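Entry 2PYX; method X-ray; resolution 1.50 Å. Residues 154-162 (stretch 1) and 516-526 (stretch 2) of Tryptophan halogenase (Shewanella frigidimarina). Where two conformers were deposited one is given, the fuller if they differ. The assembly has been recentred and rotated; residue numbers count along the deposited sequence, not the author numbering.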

ATOM      1  N   PRO A 154       1.980 -14.632  10.952  1.00 11.18           N
ATOM      2  CA  PRO A 154       1.034 -15.226   9.989  1.00 10.91           C
ATOM      3  C   PRO A 154       1.390 -16.629   9.486  1.00 10.11           C
ATOM      4  O   PRO A 154       0.682 -17.188   8.653  1.00 12.51           O
ATOM      5  CB  PRO A 154       1.143 -14.272   8.784  1.00 11.31           C
ATOM      6  CG  PRO A 154       2.533 -13.778   8.856  1.00 12.19           C
ATOM      7  CD  PRO A 154       2.936 -13.735  10.282  1.00 11.86           C
ATOM      8  N   LYS A 155       2.509 -17.156   9.975  1.00 12.16           N
ATOM      9  CA  LYS A 155       3.017 -18.442   9.501  1.00 11.57           C
ATOM     10  C   LYS A 155       3.995 -18.995  10.533  1.00 13.14           C
ATOM     11  O   LYS A 155       4.340 -18.319  11.470  1.00 12.56           O
ATOM     12  CB  LYS A 155       3.691 -18.283   8.118  1.00 12.17           C
ATOM     13  CG  LYS A 155       4.947 -17.397   8.137  1.00 11.59           C
ATOM     14  CD  LYS A 155       5.414 -17.015   6.746  1.00 13.33           C
ATOM     15  CE  LYS A 155       5.871 -18.200   5.913  1.00 13.22           C
ATOM     16  NZ  LYS A 155       6.316 -17.804   4.509  1.00 12.41           N
ATOM     17  N   SER A 156       4.420 -20.241  10.323  1.00 15.65           N
ATOM     18  CA  SER A 156       5.368 -20.930  11.194  0.50 16.82           C
ATOM     19  C   SER A 156       6.700 -21.064  10.476  1.00 16.38           C
ATOM     20  O   SER A 156       6.769 -20.873   9.261  1.00 16.57           O
ATOM     21  CB  SER A 156       4.835 -22.329  11.505  0.50 16.73           C
ATOM     22  OG  SER A 156       4.717 -23.094  10.313  0.50 21.31           O
ATOM     23  N   ILE A 157       7.750 -21.429  11.213  1.00 15.22           N
ATOM     24  CA  ILE A 157       9.094 -21.583  10.609  1.00 15.85           C
ATOM     25  C   ILE A 157       9.130 -22.725   9.570  1.00 15.68           C
ATOM     26  O   ILE A 157       9.965 -22.722   8.638  1.00 18.03           O
ATOM     27  CB  ILE A 157      10.176 -21.706  11.721  1.00 17.88           C
ATOM     28  CG1 ILE A 157      11.594 -21.584  11.156  1.00 16.66           C
ATOM     29  CG2 ILE A 157      10.005 -23.028  12.520  1.00 19.00           C
ATOM     30  CD1 ILE A 157      11.825 -20.395  10.258  1.00 16.70           C
ATOM     31  N   VAL A 158       8.197 -23.665   9.695  1.00 16.93           N
ATOM     32  CA  VAL A 158       8.095 -24.804   8.776  1.00 18.43           C
ATOM     33  C   VAL A 158       7.276 -24.492   7.531  1.00 19.36           C
ATOM     34  O   VAL A 158       7.230 -25.283   6.585  1.00 21.39           O
ATOM     35  CB  VAL A 158       7.504 -26.072   9.489  1.00 20.65           C
ATOM     36  CG1 VAL A 158       8.389 -26.460  10.665  1.00 22.53           C
ATOM     37  CG2 VAL A 158       6.076 -25.839   9.940  1.00 22.15           C
ATOM     38  N   THR A 159       6.626 -23.333   7.510  1.00 18.44           N
ATOM     39  CA  THR A 159       5.875 -22.910   6.352  1.00 15.71           C
ATOM     40  C   THR A 159       6.796 -22.441   5.207  1.00 14.87           C
ATOM     41  O   THR A 159       7.801 -21.767   5.431  1.00 14.77           O
ATOM     42  CB  THR A 159       4.925 -21.765   6.723  1.00 14.66           C
ATOM     43  OG1 THR A 159       4.134 -22.163   7.856  1.00 17.76           O
ATOM     44  CG2 THR A 159       4.000 -21.427   5.577  1.00 17.08           C
ATOM     45  N   ALA A 160       6.437 -22.794   3.982  1.00 16.37           N
ATOM     46  CA  ALA A 160       7.233 -22.471   2.799  1.00 16.90           C
ATOM     47  C   ALA A 160       7.322 -20.969   2.570  1.00 16.37           C
ATOM     48  O   ALA A 160       6.421 -20.219   2.985  1.00 16.30           O
ATOM     49  CB  ALA A 160       6.627 -23.137   1.580  1.00 20.27           C
ATOM     50  N   GLN A 161       8.396 -20.547   1.906  1.00 15.73           N
ATOM     51  CA  GLN A 161       8.528 -19.141   1.491  1.00 14.84           C
ATOM     52  C   GLN A 161       7.269 -18.681   0.793  1.00 14.35           C
ATOM     53  O   GLN A 161       6.762 -19.353  -0.122  1.00 15.86           O
ATOM     54  CB  GLN A 161       9.706 -18.974   0.551  1.00 14.01           C
ATOM     55  CG  GLN A 161      11.012 -19.146   1.239  1.00 13.63           C
ATOM     56  CD  GLN A 161      12.196 -18.925   0.331  1.00 18.19           C
ATOM     57  OE1 GLN A 161      12.171 -18.081  -0.566  1.00 20.36           O
ATOM     58  NE2 GLN A 161      13.271 -19.693   0.580  1.00 23.05           N
ATOM     59  N   TYR A 162       6.781 -17.530   1.244  1.00 12.89           N
ATOM     60  CA  TYR A 162       5.653 -16.802   0.636  1.00 12.77           C
ATOM     61  C   TYR A 162       4.283 -17.472   0.882  1.00 13.83           C
ATOM     62  O   TYR A 162       3.243 -16.934   0.512  1.00 14.67           O
ATOM     63  CB  TYR A 162       5.899 -16.494  -0.838  1.00 13.11           C
ATOM     64  CG  TYR A 162       7.135 -15.671  -1.074  1.00 13.32           C
ATOM     65  CD1 TYR A 162       7.288 -14.420  -0.501  1.00 12.14           C
ATOM     66  CD2 TYR A 162       8.182 -16.146  -1.885  1.00 12.79           C
ATOM     67  CE1 TYR A 162       8.408 -13.652  -0.744  1.00 15.12           C
ATOM     68  CE2 TYR A 162       9.316 -15.401  -2.104  1.00 12.70           C
ATOM     69  CZ  TYR A 162       9.438 -14.151  -1.514  1.00 13.27           C
ATOM     70  OH  TYR A 162      10.544 -13.374  -1.704  1.00 13.32           O
ATOM     71  N   ASP A 516      13.599 -14.489  14.656  1.00 18.43           N
ATOM     72  CA  ASP A 516      14.877 -15.033  15.141  1.00 20.19           C
ATOM     73  C   ASP A 516      15.261 -16.318  14.399  1.00 19.21           C
ATOM     74  O   ASP A 516      16.430 -16.516  14.031  1.00 21.58           O
ATOM     75  CB  ASP A 516      14.810 -15.321  16.634  1.00 21.99           C
ATOM     76  CG  ASP A 516      14.859 -14.077  17.486  1.00 22.93           C
ATOM     77  OD1 ASP A 516      15.241 -12.978  17.013  1.00 25.12           O
ATOM     78  OD2 ASP A 516      14.506 -14.216  18.673  1.00 27.38           O
ATOM     79  N   LYS A 517      14.298 -17.207  14.193  1.00 18.50           N
ATOM     80  CA  LYS A 517      14.555 -18.458  13.459  1.00 19.00           C
ATOM     81  C   LYS A 517      14.687 -18.250  11.954  1.00 18.90           C
ATOM     82  O   LYS A 517      15.390 -18.989  11.280  1.00 18.16           O
ATOM     83  CB  LYS A 517      13.505 -19.524  13.788  1.00 19.51           C
ATOM     84  CG  LYS A 517      13.581 -20.023  15.245  1.00 20.57           C
ATOM     85  CD  LYS A 517      14.833 -20.873  15.471  1.00 22.85           C
ATOM     86  CE  LYS A 517      14.929 -21.435  16.912  1.00 22.99           C
ATOM     87  NZ  LYS A 517      15.103 -20.347  17.900  1.00 21.95           N
ATOM     88  N   VAL A 518      14.001 -17.257  11.407  1.00 19.25           N
ATOM     89  CA  VAL A 518      14.196 -16.934   9.996  1.00 18.88           C
ATOM     90  C   VAL A 518      15.623 -16.462   9.774  1.00 18.79           C
ATOM     91  O   VAL A 518      16.226 -16.805   8.775  1.00 19.06           O
ATOM     92  CB  VAL A 518      13.206 -15.846   9.517  1.00 20.14           C
ATOM     93  CG1 VAL A 518      13.588 -15.343   8.127  1.00 18.53           C
ATOM     94  CG2 VAL A 518      11.798 -16.395   9.522  1.00 19.56           C
ATOM     95  N   ALA A 519      16.152 -15.686  10.713  1.00 20.18           N
ATOM     96  CA  ALA A 519      17.531 -15.188  10.624  1.00 18.98           C
ATOM     97  C   ALA A 519      18.525 -16.354  10.649  1.00 21.78           C
ATOM     98  O   ALA A 519      19.485 -16.399   9.869  1.00 26.36           O
ATOM     99  CB  ALA A 519      17.812 -14.196  11.731  1.00 18.25           C
ATOM    100  N   GLN A 520      18.262 -17.321  11.521  1.00 23.61           N
ATOM    101  CA  GLN A 520      19.217 -18.407  11.797  1.00 25.59           C
ATOM    102  C   GLN A 520      19.101 -19.593  10.828  1.00 25.01           C
ATOM    103  O   GLN A 520      20.121 -20.197  10.414  1.00 26.50           O
ATOM    104  CB  GLN A 520      19.008 -18.870  13.241  1.00 25.55           C
ATOM    105  CG  GLN A 520      19.854 -20.062  13.669  1.00 32.11           C
ATOM    106  CD  GLN A 520      19.768 -20.345  15.170  1.00 32.65           C
ATOM    107  OE1 GLN A 520      18.922 -19.786  15.894  1.00 31.39           O
ATOM    108  NE2 GLN A 520      20.651 -21.226  15.646  1.00 41.72           N
ATOM    109  N   TYR A 521      17.867 -19.945  10.459  1.00 24.15           N
ATOM    110  CA  TYR A 521      17.616 -21.111   9.623  1.00 22.57           C
ATOM    111  C   TYR A 521      16.883 -20.793   8.316  1.00 22.70           C
ATOM    112  O   TYR A 521      17.188 -21.376   7.274  1.00 23.97           O
ATOM    113  CB  TYR A 521      16.793 -22.133  10.404  1.00 26.80           C
ATOM    114  CG  TYR A 521      17.466 -22.673  11.641  1.00 27.93           C
ATOM    115  CD1 TYR A 521      18.476 -23.630  11.544  1.00 32.13           C
ATOM    116  CD2 TYR A 521      17.073 -22.254  12.908  1.00 28.99           C
ATOM    117  CE1 TYR A 521      19.086 -24.145  12.686  1.00 31.33           C
ATOM    118  CE2 TYR A 521      17.680 -22.759  14.051  1.00 30.62           C
ATOM    119  CZ  TYR A 521      18.683 -23.703  13.931  1.00 33.09           C
ATOM    120  OH  TYR A 521      19.286 -24.217  15.064  1.00 29.21           O
ATOM    121  N   GLY A 522      15.886 -19.918   8.373  1.00 19.36           N
ATOM    122  CA  GLY A 522      15.126 -19.589   7.174  1.00 18.55           C
ATOM    123  C   GLY A 522      13.901 -20.482   6.983  1.00 18.24           C
ATOM    124  O   GLY A 522      13.844 -21.612   7.498  1.00 18.87           O
ATOM    125  N   PHE A 523      12.895 -19.972   6.249  1.00 17.50           N
ATOM    126  CA  PHE A 523      11.788 -20.802   5.747  1.00 17.84           C
ATOM    127  C   PHE A 523      12.276 -21.728   4.635  1.00 18.54           C
ATOM    128  O   PHE A 523      13.088 -21.320   3.814  1.00 22.08           O
ATOM    129  CB  PHE A 523      10.670 -19.966   5.109  1.00 19.03           C
ATOM    130  CG  PHE A 523      10.041 -18.963   6.029  1.00 15.26           C
ATOM    131  CD1 PHE A 523       9.291 -19.381   7.119  1.00 13.79           C
ATOM    132  CD2 PHE A 523      10.157 -17.589   5.779  1.00 16.27           C
ATOM    133  CE1 PHE A 523       8.718 -18.460   7.981  1.00 13.54           C
ATOM    134  CE2 PHE A 523       9.556 -16.666   6.624  1.00 14.47           C
ATOM    135  CZ  PHE A 523       8.835 -17.091   7.712  1.00 14.21           C
ATOM    136  N   PRO A 524      11.691 -22.932   4.521  1.00 21.07           N
ATOM    137  CA  PRO A 524      12.041 -23.779   3.369  1.00 23.73           C
ATOM    138  C   PRO A 524      11.525 -23.222   2.039  1.00 27.41           C
ATOM    139  O   PRO A 524      10.528 -22.493   2.003  1.00 26.87           O
ATOM    140  CB  PRO A 524      11.339 -25.093   3.676  1.00 22.66           C
ATOM    141  CG  PRO A 524      10.183 -24.719   4.536  1.00 23.89           C
ATOM    142  CD  PRO A 524      10.665 -23.549   5.374  1.00 20.15           C
ATOM    143  N   LYS A 525      12.198 -23.591   0.949  1.00 31.54           N
ATOM    144  CA  LYS A 525      11.767 -23.188  -0.390  1.00 34.00           C
ATOM    145  C   LYS A 525      10.423 -23.822  -0.754  1.00 36.28           C
ATOM    146  O   LYS A 525       9.588 -23.170  -1.375  1.00 40.28           O
ATOM    147  CB  LYS A 525      12.833 -23.542  -1.433  1.00 33.44           C
ATOM    148  N   LEU A 526      10.215 -25.076  -0.345  1.00 38.27           N
ATOM    149  CA  LEU A 526       8.980 -25.809  -0.633  1.00 41.14           C
ATOM    150  C   LEU A 526       8.193 -26.058   0.638  1.00 41.98           C
ATOM    151  O   LEU A 526       8.776 -26.314   1.689  1.00 43.82           O
ATOM    152  CB  LEU A 526       9.299 -27.161  -1.293  1.00 42.54           C
TER
HETATM  153  O   HOH W   1       7.846 -21.226  -1.706  1.00 30.46           O

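The contact centres on one aromatic ring. F523, with chi1 in the m well, points its CA-to-CB bond at the first stretch and lays its ring into a pocket built largely from backbone. K155 covers one face: its p, t, m, t chain folds over the ring so that CE lies 3.5 Å from F523 CE1 and NZ sits 3.9 Å from the ring centroid, almost on the normal, a cation-pi contact. The bend at chi3 suits two tasks, because NZ also donates to A160 O at 2.9 Å. Lysine fits here because its methylenes pack on the ring while its charge still finds oxygen.

The ring edge meets carbonyls. S156 O approaches F523 CE1 at 3.4 Å and I157 O approaches F523 CD1 at 3.7 Å, near the ring plane, where the aromatic hydrogens carry partial positive charge. These oxygens belong to a type I turn from S156 to T159, closed by T159 N to S156 O (3.0 Å) and by a 2.7 Å hydrogen bond between S156 OG and T159 OG1. The price is T159 O, buried without a hydrogen-bonding partner, 3.3 Å from F523 CD1.

I157 starts sideways, but chi1 t and chi2 p carry CD1 to the second stretch, 4.1 Å from V518 CG2, 4.2 Å from F523 CD1 and 3.6 Å from G522 O. G522 adopts phi/psi 91/156, where a CB would jam against the preceding carbonyl oxygen, so glycine suits the bend after the helix.

Beyond the ring the polar links are made by backbone atoms, while Q161, with chi1 m and chi2 t, packs its CG 4.0 Å from F523 CB. Q161 N donates to P524 O at 2.9 Å, and A160 CA adds a CA-H...O contact to that same oxygen at 3.4 Å. P524, lacking an NH, still offers its carbonyl. A water donates to Q161 O (2.7 Å) and K525 O (2.6 Å).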